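Local coordinates for MlnD (Bacillus methylotrophicus, PDB 5IL5), which forms the dehydratase domain of a trans-AT polyketide synthase of macrolactin biosynthesis and probably removes water from carrier-bound beta-hydroxyacyl intermediates, at residues A[44-49]-A[113-118]; A[91-96]-A[138-143]; A[168-173]-A[186-191]. All coordinates share one frame; numbering follows the deposited sequence.

Contacts 1 and 2 lie in the N-terminal hotdog fold and join antiparallel strands; contact 3 sits in the C-terminal hotdog, its centre about 38 Å and 31 Å from their centres. Between strands 111-117 and 134-140, strand 122-128 bridges contacts 1 and 2, which touch through Leu115 and Leu140 and a weak, long ion pair of Asp118 with Arg139. Both are partly buried: contact 1, at the outer end, borders the second subunit; contact 2 lies where the two hotdogs meet and mixes a leucine face with a charged one. Contact 3, helix against strand, is buried and aromatic, with one backbone N-H held by a tyrosine hydroxyl where the other two rely on backbone bonds between strands.

Contact 1: A[44-49]-A[113-118]; sequences KAQKFL and IVLTPD
Strands 46-49 and 113-117 run antiparallel, their axes 4.9 Å apart at closest and 161° between directions, with Phe48 and Ile113 as a hydrogen-bonded pair and Lys47 opposite Val114 as a non-hydrogen-bonded one. Phe48 N reaches Ile113 O at 3.1 Å and Ile113 N reaches Phe48 O at 3.0 Å, each donor in the plane of the carbonyl it meets. Leu115 N gives a nearly straight bond to Gln46 O, 3.1 Å long, but approaches from above the carbonyl plane. Phe48 and Ile113 point the same way from the sheet, Phe48 CB lying 3.8 Å from Ile113 CG2. Leu115 crosses the aromatic side chain at about a right angle and brings CD1 to the ring edge, 3.7 Å from Phe48 CD1. The CG of both Phe48 and Leu115 is anti to its own carbonyl carbon (chi1 -58° and -54°). This face is the inner side of the N-terminal hotdog, where a sheet wraps a central helix: Ala81 of helix 74-86 covers Phe48 and Ile113. Lys47 and Val114 share the other face. Lys47 CG sits in the crowded position between its backbone N and carbonyl carbon, and the extended chain then leads away to a salt bridge between NZ and Asp42. Val114 CG1, anti to its backbone N, meets Ala45 CB at 4.0 Å. Strand 36-39 flanks the far side of 46-50, and Phe43 of the second subunit packs on Gln46, Leu115 and Pro117.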
ATOM      1  N   LYS A  44       0.498  12.004   4.050  1.00 37.71           N
ATOM      2  CA  LYS A  44      -0.215  12.535   5.196  1.00 37.98           C
ATOM      3  C   LYS A  44      -0.262  11.521   6.333  1.00 37.84           C
ATOM      4  O   LYS A  44      -0.124  11.894   7.502  1.00 37.99           O
ATOM      5  CB  LYS A  44      -1.614  12.975   4.783  1.00 38.52           C
ATOM      6  CG  LYS A  44      -2.360  13.680   5.901  1.00 38.99           C
ATOM      7  CD  LYS A  44      -3.626  14.342   5.383  1.00 39.75           C
ATOM      8  CE  LYS A  44      -4.540  14.752   6.512  1.00 40.36           C
ATOM      9  NZ  LYS A  44      -5.712  15.483   5.984  1.00 41.30           N
ATOM     10  N   ALA A  45      -0.477  10.243   6.022  1.00 29.91           N
ATOM     11  CA  ALA A  45      -0.499   9.255   7.086  1.00 29.87           C
ATOM     12  C   ALA A  45      -0.378   7.834   6.542  1.00 29.76           C
ATOM     13  O   ALA A  45      -0.803   7.531   5.424  1.00 29.85           O
ATOM     14  CB  ALA A  45      -1.775   9.405   7.921  1.00 30.22           C
ATOM     15  N   GLN A  46       0.200   6.973   7.378  1.00 29.73           N
ATOM     16  CA  GLN A  46       0.203   5.534   7.152  1.00 29.82           C
ATOM     17  C   GLN A  46      -1.192   4.963   7.373  1.00 30.03           C
ATOM     18  O   GLN A  46      -1.840   5.260   8.382  1.00 30.14           O
ATOM     19  CB  GLN A  46       1.194   4.885   8.112  1.00 29.91           C
ATOM     20  CG  GLN A  46       1.217   3.372   8.122  1.00 30.18           C
ATOM     21  CD  GLN A  46       2.047   2.762   6.999  1.00 30.31           C
ATOM     22  OE1 GLN A  46       3.002   3.368   6.517  1.00 30.20           O
ATOM     23  NE2 GLN A  46       1.687   1.553   6.587  1.00 30.64           N
ATOM     24  N   LYS A  47      -1.664   4.134   6.444  1.00 30.21           N
ATOM     25  CA  LYS A  47      -3.021   3.636   6.615  1.00 30.52           C
ATOM     26  C   LYS A  47      -3.308   2.498   5.649  1.00 30.86           C
ATOM     27  O   LYS A  47      -2.692   2.396   4.583  1.00 30.93           O
ATOM     28  CB  LYS A  47      -4.022   4.775   6.422  1.00 30.66           C
ATOM     29  CG  LYS A  47      -3.778   5.579   5.160  1.00 30.68           C
ATOM     30  CD  LYS A  47      -4.614   6.828   5.137  1.00 30.95           C
ATOM     31  CE  LYS A  47      -4.073   7.794   4.116  1.00 30.94           C
ATOM     32  NZ  LYS A  47      -5.035   8.877   3.837  1.00 31.48           N
ATOM     33  N   PHE A  48      -4.273   1.661   6.036  1.00 31.19           N
ATOM     34  CA  PHE A  48      -4.689   0.492   5.277  1.00 31.70           C
ATOM     35  C   PHE A  48      -6.202   0.499   5.108  1.00 32.16           C
ATOM     36  O   PHE A  48      -6.932   1.061   5.926  1.00 32.11           O
ATOM     37  CB  PHE A  48      -4.289  -0.820   5.970  1.00 31.87           C
ATOM     38  CG  PHE A  48      -2.814  -0.981   6.221  1.00 31.66           C
ATOM     39  CD1 PHE A  48      -2.209  -0.402   7.322  1.00 31.29           C
ATOM     40  CD2 PHE A  48      -2.048  -1.772   5.388  1.00 32.03           C
ATOM     41  CE1 PHE A  48      -0.860  -0.577   7.561  1.00 31.28           C
ATOM     42  CE2 PHE A  48      -0.700  -1.951   5.623  1.00 32.02           C
ATOM     43  CZ  PHE A  48      -0.110  -1.356   6.711  1.00 31.64           C
ATOM     44  N   LEU A  49      -6.666  -0.147   4.040  1.00 33.29           N
ATOM     45  CA  LEU A  49      -8.091  -0.274   3.750  1.00 33.96           C
ATOM     46  C   LEU A  49      -8.648  -1.547   4.390  1.00 34.31           C
ATOM     47  O   LEU A  49      -8.127  -2.644   4.161  1.00 34.54           O
ATOM     48  CB  LEU A  49      -8.310  -0.303   2.238  1.00 34.65           C
ATOM     49  CG  LEU A  49      -9.714  -0.028   1.699  1.00 35.51           C
ATOM     50  CD1 LEU A  49      -9.604   0.313   0.230  1.00 36.13           C
ATOM     51  CD2 LEU A  49     -10.663  -1.186   1.900  1.00 36.21           C
ATOM     52  N   ILE A 113      -7.848   1.984   8.652  1.00 28.26           N
ATOM     53  CA  ILE A 113      -7.119   2.114   9.906  1.00 27.95           C
ATOM     54  C   ILE A 113      -5.946   3.058   9.687  1.00 28.39           C
ATOM     55  O   ILE A 113      -5.148   2.862   8.762  1.00 28.87           O
ATOM     56  CB  ILE A 113      -6.637   0.747  10.429  1.00 27.77           C
ATOM     57  CG1 ILE A 113      -5.859   0.919  11.736  1.00 27.71           C
ATOM     58  CG2 ILE A 113      -5.787   0.036   9.388  1.00 28.23           C
ATOM     59  CD1 ILE A 113      -5.617  -0.378  12.475  1.00 27.59           C
ATOM     60  N   VAL A 114      -5.840   4.070  10.544  1.00 30.63           N
ATOM     61  CA  VAL A 114      -4.745   5.032  10.519  1.00 31.36           C
ATOM     62  C   VAL A 114      -3.812   4.691  11.668  1.00 31.63           C
ATOM     63  O   VAL A 114      -4.273   4.419  12.782  1.00 31.27           O
ATOM     64  CB  VAL A 114      -5.262   6.477  10.640  1.00 31.70           C
ATOM     65  CG1 VAL A 114      -4.105   7.474  10.601  1.00 32.76           C
ATOM     66  CG2 VAL A 114      -6.266   6.780   9.541  1.00 31.62           C
ATOM     67  N   LEU A 115      -2.511   4.685  11.396  1.00 30.39           N
ATOM     68  CA  LEU A 115      -1.497   4.400  12.401  1.00 31.09           C
ATOM     69  C   LEU A 115      -0.517   5.560  12.475  1.00 32.55           C
ATOM     70  O   LEU A 115       0.037   5.977  11.453  1.00 33.34           O
ATOM     71  CB  LEU A 115      -0.749   3.107  12.083  1.00 31.33           C
ATOM     72  CG  LEU A 115      -1.629   1.878  11.875  1.00 30.21           C
ATOM     73  CD1 LEU A 115      -1.919   1.664  10.401  1.00 30.16           C
ATOM     74  CD2 LEU A 115      -0.953   0.664  12.481  1.00 30.53           C
ATOM     75  N   THR A 116      -0.290   6.063  13.679  1.00 33.17           N
ATOM     76  CA  THR A 116       0.565   7.234  13.864  1.00 34.87           C
ATOM     77  C   THR A 116       1.722   6.880  14.790  1.00 38.67           C
ATOM     78  O   THR A 116       1.493   6.621  15.987  1.00 40.37           O
ATOM     79  CB  THR A 116      -0.223   8.414  14.433  1.00 34.89           C
ATOM     80  OG1 THR A 116      -1.390   8.642  13.636  1.00 33.66           O
ATOM     81  CG2 THR A 116       0.640   9.669  14.392  1.00 36.86           C
ATOM     82  N   PRO A 117       2.961   6.851  14.300  1.00 37.97           N
ATOM     83  CA  PRO A 117       4.102   6.585  15.182  1.00 39.84           C
ATOM     84  C   PRO A 117       4.393   7.766  16.098  1.00 42.78           C
ATOM     85  O   PRO A 117       4.145   8.923  15.756  1.00 43.67           O
ATOM     86  CB  PRO A 117       5.259   6.357  14.202  1.00 41.47           C
ATOM     87  CG  PRO A 117       4.868   7.153  12.997  1.00 41.10           C
ATOM     88  CD  PRO A 117       3.379   7.035  12.900  1.00 38.51           C
ATOM     89  N   ASP A 118       4.905   7.459  17.288  1.00 53.70           N
ATOM     90  CA  ASP A 118       5.321   8.491  18.227  1.00 60.44           C
ATOM     91  C   ASP A 118       6.396   7.906  19.140  1.00 62.61           C
ATOM     92  O   ASP A 118       6.785   6.740  19.010  1.00 60.61           O
ATOM     93  CB  ASP A 118       4.115   9.064  18.985  1.00 64.16           C
ATOM     94  CG  ASP A 118       3.414   8.041  19.852  1.00 66.12           C
ATOM     95  OD1 ASP A 118       4.032   7.022  20.215  1.00 66.96           O
ATOM     96  OD2 ASP A 118       2.226   8.260  20.165  1.00 66.28           O
TER

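Contact 2: A[91-96]-A[138-143]; sequences IKLTEL and GRLELE
Arg139 carries the polar face of this antiparallel pairing, in which strands 92-94 and 138-140 approach to 4.8 Å. Its CB sits beside the Thr94 backbone, 3.4 Å from Thr94 O and 3.5 Å from Thr94 OG1. CG, anti to the Arg139 carbonyl carbon (chi1 -72°), still skirts Thr94 O. CD then lies against the carboxylate of Glu95, 3.5 Å from Glu95 OE1, the two side chains running side by side. A bend at chi3 (55°) turns the guanidinium so that Thr94 OG1 stands near its plane at the edge. Glu95 OE2 remains 4.5 Å from Arg139 NE and well out of that plane, so no guanidinium N-H points at it and only charge acts between the two groups; at the tip, NH1 has a long, weak ion pair with Asp118. Beneath this side chain the backbones of Thr94 and Arg139 form a hydrogen-bonded pair: Arg139 N meets Thr94 O at 3.0 Å nearly along the C=O axis, while the return bond from Thr94 N to Arg139 O is longer and comes from above the carbonyl plane. Glu141 N adds a bond to Lys92 O, and their side chains cross obliquely, Lys92 CD against Glu141 OE1, the charged atoms apart. At Glu95 a left-handed backbone turns the strand through a corner, yet Gly138 CA still lies 3.4 Å from Glu95 O. The opposite face is apolar: Leu93 CD2 touches Leu140 CD2 at 3.5 Å, with Tyr124 against both and helix 74-86 against Leu93. On its other side strand 92-98 pairs with 239-245, joining the N-terminal hotdog to the C-terminal one. Lys92 NZ binds Thr244 there. Backbone hydrogen bonds, one long and out of plane, hold this pair together, whereas Arg139 and Glu95 probably add only a loose electrostatic attraction.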
ATOM      1  N   ILE A  91       2.804  -7.503  19.991  1.00 31.72           N
ATOM      2  CA  ILE A  91       2.577  -8.349  21.153  1.00 31.49           C
ATOM      3  C   ILE A  91       1.561  -7.740  22.105  1.00 31.44           C
ATOM      4  O   ILE A  91       0.725  -8.454  22.657  1.00 31.24           O
ATOM      5  CB  ILE A  91       3.908  -8.626  21.884  1.00 31.67           C
ATOM      6  CG1 ILE A  91       4.910  -9.346  20.978  1.00 31.82           C
ATOM      7  CG2 ILE A  91       3.653  -9.473  23.119  1.00 31.53           C
ATOM      8  CD1 ILE A  91       4.405 -10.659  20.404  1.00 31.58           C
ATOM      9  N   LYS A  92       1.609  -6.430  22.306  1.00 31.70           N
ATOM     10  CA  LYS A  92       0.833  -5.804  23.360  1.00 31.77           C
ATOM     11  C   LYS A  92       0.132  -4.582  22.796  1.00 32.02           C
ATOM     12  O   LYS A  92       0.754  -3.752  22.126  1.00 32.27           O
ATOM     13  CB  LYS A  92       1.738  -5.422  24.536  1.00 32.01           C
ATOM     14  CG  LYS A  92       1.029  -5.318  25.886  1.00 32.07           C
ATOM     15  CD  LYS A  92       2.044  -5.118  27.004  1.00 32.41           C
ATOM     16  CE  LYS A  92       1.402  -5.056  28.389  1.00 32.56           C
ATOM     17  NZ  LYS A  92       1.130  -6.407  28.966  1.00 32.31           N
ATOM     18  N   LEU A  93      -1.160  -4.480  23.070  1.00 32.04           N
ATOM     19  CA  LEU A  93      -1.949  -3.313  22.727  1.00 32.40           C
ATOM     20  C   LEU A  93      -2.476  -2.748  24.031  1.00 32.62           C
ATOM     21  O   LEU A  93      -2.877  -3.503  24.920  1.00 32.44           O
ATOM     22  CB  LEU A  93      -3.100  -3.662  21.778  1.00 32.44           C
ATOM     23  CG  LEU A  93      -2.626  -4.319  20.480  1.00 32.31           C
ATOM     24  CD1 LEU A  93      -2.575  -5.836  20.641  1.00 31.90           C
ATOM     25  CD2 LEU A  93      -3.461  -3.928  19.274  1.00 32.67           C
ATOM     26  N   THR A  94      -2.434  -1.431  24.171  1.00 33.05           N
ATOM     27  CA  THR A  94      -2.846  -0.803  25.412  1.00 33.37           C
ATOM     28  C   THR A  94      -3.835   0.308  25.111  1.00 33.89           C
ATOM     29  O   THR A  94      -3.885   0.841  24.001  1.00 34.08           O
ATOM     30  CB  THR A  94      -1.637  -0.264  26.195  1.00 33.57           C
ATOM     31  OG1 THR A  94      -1.008   0.793  25.462  1.00 33.90           O
ATOM     32  CG2 THR A  94      -0.620  -1.387  26.418  1.00 33.19           C
ATOM     33  N   GLU A  95      -4.630   0.637  26.125  1.00 43.01           N
ATOM     34  CA  GLU A  95      -5.543   1.774  26.098  1.00 43.67           C
ATOM     35  C   GLU A  95      -6.451   1.719  24.871  1.00 43.80           C
ATOM     36  O   GLU A  95      -6.471   2.617  24.032  1.00 44.21           O
ATOM     37  CB  GLU A  95      -4.764   3.088  26.138  1.00 44.12           C
ATOM     38  CG  GLU A  95      -3.687   3.148  27.205  1.00 45.82           C
ATOM     39  CD  GLU A  95      -2.893   4.431  27.118  1.00 48.31           C
ATOM     40  OE1 GLU A  95      -3.368   5.361  26.412  1.00 48.85           O
ATOM     41  OE2 GLU A  95      -1.808   4.497  27.743  1.00 49.54           O
ATOM     42  N   LEU A  96      -7.190   0.625  24.766  1.00 34.73           N
ATOM     43  CA  LEU A  96      -8.141   0.455  23.681  1.00 34.98           C
ATOM     44  C   LEU A  96      -9.441   1.171  24.021  1.00 35.76           C
ATOM     45  O   LEU A  96      -9.912   1.127  25.161  1.00 35.91           O
ATOM     46  CB  LEU A  96      -8.409  -1.025  23.422  1.00 34.50           C
ATOM     47  CG  LEU A  96      -7.200  -1.903  23.098  1.00 33.80           C
ATOM     48  CD1 LEU A  96      -6.513  -2.402  24.368  1.00 33.40           C
ATOM     49  CD2 LEU A  96      -7.634  -3.076  22.239  1.00 33.60           C
ATOM     50  N   GLY A 138      -6.622   2.818  19.782  1.00 34.46           N
ATOM     51  CA  GLY A 138      -5.744   2.186  20.740  1.00 35.00           C
ATOM     52  C   GLY A 138      -4.294   2.503  20.458  1.00 35.67           C
ATOM     53  O   GLY A 138      -3.966   3.312  19.587  1.00 35.76           O
ATOM     54  N   ARG A 139      -3.434   1.874  21.251  1.00 37.99           N
ATOM     55  CA  ARG A 139      -1.995   2.032  21.159  1.00 39.20           C
ATOM     56  C   ARG A 139      -1.337   0.694  20.862  1.00 38.96           C
ATOM     57  O   ARG A 139      -1.898  -0.376  21.115  1.00 38.08           O
ATOM     58  CB  ARG A 139      -1.436   2.607  22.450  1.00 41.68           C
ATOM     59  CG  ARG A 139      -1.773   4.063  22.637  1.00 44.13           C
ATOM     60  CD  ARG A 139      -1.087   4.593  23.860  1.00 49.45           C
ATOM     61  NE  ARG A 139       0.350   4.368  23.798  1.00 51.95           N
ATOM     62  CZ  ARG A 139       1.194   5.054  23.034  1.00 52.47           C
ATOM     63  NH1 ARG A 139       0.762   6.040  22.263  1.00 49.71           N
ATOM     64  NH2 ARG A 139       2.483   4.753  23.050  1.00 55.17           N
ATOM     65  N   LEU A 140      -0.126   0.779  20.333  1.00 37.25           N
ATOM     66  CA  LEU A 140       0.662  -0.382  19.962  1.00 37.56           C
ATOM     67  C   LEU A 140       2.023  -0.287  20.624  1.00 39.86           C
ATOM     68  O   LEU A 140       2.671   0.764  20.576  1.00 41.33           O
ATOM     69  CB  LEU A 140       0.819  -0.477  18.444  1.00 37.16           C
ATOM     70  CG  LEU A 140      -0.499  -0.418  17.676  1.00 35.34           C
ATOM     71  CD1 LEU A 140      -0.277   0.020  16.243  1.00 35.48           C
ATOM     72  CD2 LEU A 140      -1.164  -1.777  17.728  1.00 34.31           C
ATOM     73  N   GLU A 141       2.435  -1.366  21.273  1.00 43.35           N
ATOM     74  CA  GLU A 141       3.789  -1.457  21.787  1.00 45.88           C
ATOM     75  C   GLU A 141       4.697  -1.891  20.646  1.00 46.79           C
ATOM     76  O   GLU A 141       4.472  -2.940  20.034  1.00 45.77           O
ATOM     77  CB  GLU A 141       3.863  -2.445  22.946  1.00 46.29           C
ATOM     78  CG  GLU A 141       5.286  -2.821  23.303  1.00 49.04           C
ATOM     79  CD  GLU A 141       5.491  -3.060  24.785  1.00 50.44           C
ATOM     80  OE1 GLU A 141       4.482  -3.158  25.527  1.00 49.69           O
ATOM     81  OE2 GLU A 141       6.668  -3.147  25.203  1.00 53.22           O
ATOM     82  N   LEU A 142       5.719  -1.087  20.360  1.00 46.03           N
ATOM     83  CA  LEU A 142       6.631  -1.381  19.264  1.00 47.44           C
ATOM     84  C   LEU A 142       7.973  -1.925  19.712  1.00 50.50           C
ATOM     85  O   LEU A 142       8.652  -2.582  18.916  1.00 51.73           O
ATOM     86  CB  LEU A 142       6.850  -0.126  18.410  1.00 48.10           C
ATOM     87  CG  LEU A 142       5.592   0.472  17.782  1.00 45.43           C
ATOM     88  CD1 LEU A 142       5.974   1.541  16.776  1.00 46.37           C
ATOM     89  CD2 LEU A 142       4.741  -0.621  17.134  1.00 43.24           C
ATOM     90  N   GLU A 143       8.369  -1.688  20.956  1.00 63.27           N
ATOM     91  CA  GLU A 143       9.601  -2.269  21.477  1.00 66.43           C
ATOM     92  C   GLU A 143       9.226  -3.639  22.024  1.00 66.27           C
ATOM     93  O   GLU A 143       8.783  -3.783  23.165  1.00 65.66           O
ATOM     94  CB  GLU A 143      10.223  -1.360  22.529  1.00 70.04           C
ATOM     95  CG  GLU A 143      10.374   0.100  22.076  1.00 71.59           C
ATOM     96  CD  GLU A 143      11.537   0.312  21.127  1.00 75.76           C
ATOM     97  OE1 GLU A 143      12.596   0.791  21.579  1.00 79.55           O
ATOM     98  OE2 GLU A 143      11.391   0.001  19.928  1.00 75.54           O
TER

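Contact 3: A[168-173]-A[186-191]; sequences EAFYQR and KAAEHC
Helix 167-176 of the C-terminal hotdog lies across the start of strand 188-194, the axes of the two short segments nearly perpendicular (86°) and 8.0 Å apart at their closest. Tyr171, its CG anti to the carbonyl carbon, slots its ring between two neighbours. Lys186 CG lies over the centre of one face as a CH-pi contact, 3.9 Å from the ring centroid, while the lysine chain runs extended and slides past the tyrosine in the opposite direction. Over the other face comes the edge of the Phe170 ring, with CD2 above the centre. At the tip, Tyr171 OH accepts a bond from Ala188 N at 3.1 Å (159° at the hydrogen) and is also bonded to Gln223 OE1 of helix 215-229. Ala188 CB touches both rings, standing 3.8 Å from Tyr171 CZ and 3.9 Å from Phe170 CE2. Phe170 has CG anti to its backbone N (chi1 175°); Cys191 CB comes within 3.6 Å of Phe170 CD1, and Cys191 SG makes an oblique sulfur-aromatic contact, 4.8 Å from the Phe170 ring centroid. Between Ala188 and Cys191, Glu189 and His190 form a classic beta bulge opposite Lys201. The phenol oxygen thus links helix 167-176, the first residue of the strand and helix 215-229, satisfying a buried backbone N-H at the start of the strand.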
ATOM      1  N   GLU A 168     -26.013 -24.905  23.707  1.00 58.21           N
ATOM      2  CA  GLU A 168     -27.293 -24.300  23.334  1.00 58.61           C
ATOM      3  C   GLU A 168     -27.829 -23.403  24.447  1.00 59.28           C
ATOM      4  O   GLU A 168     -28.292 -22.284  24.192  1.00 58.94           O
ATOM      5  CB  GLU A 168     -28.289 -25.407  22.973  1.00 59.90           C
ATOM      6  CG  GLU A 168     -29.359 -25.024  21.946  1.00 61.64           C
ATOM      7  CD  GLU A 168     -30.177 -26.221  21.486  1.00 65.10           C
ATOM      8  OE1 GLU A 168     -30.649 -26.988  22.358  1.00 67.62           O
ATOM      9  OE2 GLU A 168     -30.323 -26.400  20.252  1.00 65.50           O
ATOM     10  N   ALA A 169     -27.781 -23.879  25.692  1.00 48.40           N
ATOM     11  CA  ALA A 169     -28.302 -23.088  26.803  1.00 49.25           C
ATOM     12  C   ALA A 169     -27.457 -21.842  27.038  1.00 48.18           C
ATOM     13  O   ALA A 169     -27.987 -20.771  27.354  1.00 48.44           O
ATOM     14  CB  ALA A 169     -28.354 -23.941  28.067  1.00 50.70           C
ATOM     15  N   PHE A 170     -26.140 -21.969  26.907  1.00 47.10           N
ATOM     16  CA  PHE A 170     -25.262 -20.826  27.117  1.00 46.15           C
ATOM     17  C   PHE A 170     -25.655 -19.650  26.225  1.00 45.27           C
ATOM     18  O   PHE A 170     -25.755 -18.508  26.691  1.00 45.36           O
ATOM     19  CB  PHE A 170     -23.809 -21.234  26.871  1.00 45.12           C
ATOM     20  CG  PHE A 170     -22.857 -20.089  26.938  1.00 44.11           C
ATOM     21  CD1 PHE A 170     -22.515 -19.536  28.156  1.00 44.78           C
ATOM     22  CD2 PHE A 170     -22.317 -19.551  25.787  1.00 42.62           C
ATOM     23  CE1 PHE A 170     -21.647 -18.470  28.227  1.00 44.00           C
ATOM     24  CE2 PHE A 170     -21.445 -18.483  25.848  1.00 41.78           C
ATOM     25  CZ  PHE A 170     -21.109 -17.940  27.069  1.00 42.49           C
ATOM     26  N   TYR A 171     -25.876 -19.905  24.930  1.00 44.51           N
ATOM     27  CA  TYR A 171     -26.170 -18.813  24.008  1.00 43.66           C
ATOM     28  C   TYR A 171     -27.611 -18.344  24.111  1.00 44.77           C
ATOM     29  O   TYR A 171     -27.886 -17.163  23.870  1.00 44.49           O
ATOM     30  CB  TYR A 171     -25.847 -19.225  22.573  1.00 42.53           C
ATOM     31  CG  TYR A 171     -24.363 -19.248  22.315  1.00 41.24           C
ATOM     32  CD1 TYR A 171     -23.654 -18.066  22.170  1.00 40.19           C
ATOM     33  CD2 TYR A 171     -23.666 -20.444  22.241  1.00 41.20           C
ATOM     34  CE1 TYR A 171     -22.301 -18.075  21.950  1.00 39.13           C
ATOM     35  CE2 TYR A 171     -22.310 -20.460  22.020  1.00 40.16           C
ATOM     36  CZ  TYR A 171     -21.631 -19.273  21.873  1.00 39.12           C
ATOM     37  OH  TYR A 171     -20.277 -19.283  21.648  1.00 38.18           O
ATOM     38  N   GLN A 172     -28.539 -19.237  24.463  1.00 52.23           N
ATOM     39  CA  GLN A 172     -29.892 -18.794  24.779  1.00 53.57           C
ATOM     40  C   GLN A 172     -29.878 -17.745  25.885  1.00 54.11           C
ATOM     41  O   GLN A 172     -30.683 -16.808  25.863  1.00 54.66           O
ATOM     42  CB  GLN A 172     -30.759 -19.991  25.187  1.00 55.10           C
ATOM     43  CG  GLN A 172     -31.230 -20.855  24.019  1.00 55.07           C
ATOM     44  CD  GLN A 172     -31.598 -22.272  24.432  1.00 56.33           C
ATOM     45  OE1 GLN A 172     -31.634 -23.175  23.595  1.00 56.26           O
ATOM     46  NE2 GLN A 172     -31.891 -22.473  25.716  1.00 57.59           N
ATOM     47  N   ARG A 173     -28.965 -17.874  26.847  1.00 53.34           N
ATOM     48  CA  ARG A 173     -28.900 -16.916  27.945  1.00 54.02           C
ATOM     49  C   ARG A 173     -28.304 -15.592  27.491  1.00 52.87           C
ATOM     50  O   ARG A 173     -28.787 -14.523  27.880  1.00 53.53           O
ATOM     51  CB  ARG A 173     -28.095 -17.513  29.096  1.00 54.47           C
ATOM     52  CG  ARG A 173     -28.838 -18.624  29.794  1.00 56.00           C
ATOM     53  CD  ARG A 173     -27.919 -19.576  30.515  1.00 56.15           C
ATOM     54  NE  ARG A 173     -28.666 -20.750  30.945  1.00 57.52           N
ATOM     55  CZ  ARG A 173     -28.309 -21.542  31.945  1.00 58.44           C
ATOM     56  NH1 ARG A 173     -27.212 -21.283  32.643  1.00 58.19           N
ATOM     57  NH2 ARG A 173     -29.067 -22.586  32.264  1.00 59.75           N
ATOM     58  N   LYS A 186     -19.892 -18.923  17.220  1.00 35.05           N
ATOM     59  CA  LYS A 186     -20.365 -19.747  18.329  1.00 36.34           C
ATOM     60  C   LYS A 186     -19.357 -20.870  18.566  1.00 36.50           C
ATOM     61  O   LYS A 186     -19.517 -22.003  18.112  1.00 36.98           O
ATOM     62  CB  LYS A 186     -21.760 -20.284  18.030  1.00 37.29           C
ATOM     63  CG  LYS A 186     -22.841 -19.234  18.162  1.00 37.58           C
ATOM     64  CD  LYS A 186     -24.215 -19.860  18.178  1.00 38.87           C
ATOM     65  CE  LYS A 186     -25.285 -18.826  17.920  1.00 39.09           C
ATOM     66  NZ  LYS A 186     -26.616 -19.298  18.385  1.00 40.65           N
ATOM     67  N   ALA A 187     -18.291 -20.529  19.290  1.00 36.22           N
ATOM     68  CA  ALA A 187     -17.225 -21.470  19.601  1.00 36.45           C
ATOM     69  C   ALA A 187     -17.352 -22.095  20.987  1.00 37.74           C
ATOM     70  O   ALA A 187     -16.644 -23.064  21.276  1.00 38.24           O
ATOM     71  CB  ALA A 187     -15.869 -20.768  19.480  1.00 35.45           C
ATOM     72  N   ALA A 188     -18.216 -21.567  21.845  1.00 38.40           N
ATOM     73  CA  ALA A 188     -18.377 -22.103  23.192  1.00 39.71           C
ATOM     74  C   ALA A 188     -19.071 -23.463  23.152  1.00 40.78           C
ATOM     75  O   ALA A 188     -20.161 -23.595  22.587  1.00 41.00           O
ATOM     76  CB  ALA A 188     -19.168 -21.122  24.054  1.00 40.21           C
ATOM     77  N   GLU A 189     -18.432 -24.474  23.747  1.00 48.36           N
ATOM     78  CA  GLU A 189     -19.037 -25.796  23.874  1.00 49.59           C
ATOM     79  C   GLU A 189     -19.801 -25.953  25.187  1.00 50.99           C
ATOM     80  O   GLU A 189     -20.896 -26.525  25.195  1.00 51.92           O
ATOM     81  CB  GLU A 189     -17.973 -26.895  23.755  1.00 49.86           C
ATOM     82  CG  GLU A 189     -17.408 -27.092  22.347  1.00 48.87           C
ATOM     83  CD  GLU A 189     -16.784 -28.460  22.162  1.00 49.64           C
ATOM     84  OE1 GLU A 189     -16.448 -29.101  23.179  1.00 50.73           O
ATOM     85  OE2 GLU A 189     -16.631 -28.893  20.998  1.00 49.27           O
ATOM     86  N   HIS A 190     -19.249 -25.473  26.302  1.00 44.46           N
ATOM     87  CA  HIS A 190     -19.976 -25.482  27.567  1.00 45.81           C
ATOM     88  C   HIS A 190     -19.337 -24.467  28.509  1.00 45.72           C
ATOM     89  O   HIS A 190     -18.243 -23.956  28.256  1.00 44.77           O
ATOM     90  CB  HIS A 190     -20.023 -26.880  28.193  1.00 47.26           C
ATOM     91  CG  HIS A 190     -18.677 -27.465  28.482  1.00 47.35           C
ATOM     92  ND1 HIS A 190     -17.921 -27.091  29.571  1.00 47.77           N
ATOM     93  CD2 HIS A 190     -17.955 -28.404  27.826  1.00 47.24           C
ATOM     94  CE1 HIS A 190     -16.791 -27.775  29.576  1.00 47.90           C
ATOM     95  NE2 HIS A 190     -16.787 -28.580  28.527  1.00 47.59           N
ATOM     96  N   CYS A 191     -20.044 -24.184  29.605  1.00 46.85           N
ATOM     97  CA  CYS A 191     -19.727 -23.065  30.487  1.00 46.97           C
ATOM     98  C   CYS A 191     -19.831 -23.481  31.951  1.00 48.66           C
ATOM     99  O   CYS A 191     -20.782 -24.166  32.337  1.00 49.81           O
ATOM    100  CB  CYS A 191     -20.681 -21.901  30.186  1.00 46.59           C
ATOM    101  SG  CYS A 191     -20.679 -20.517  31.335  1.00 47.19           S
TER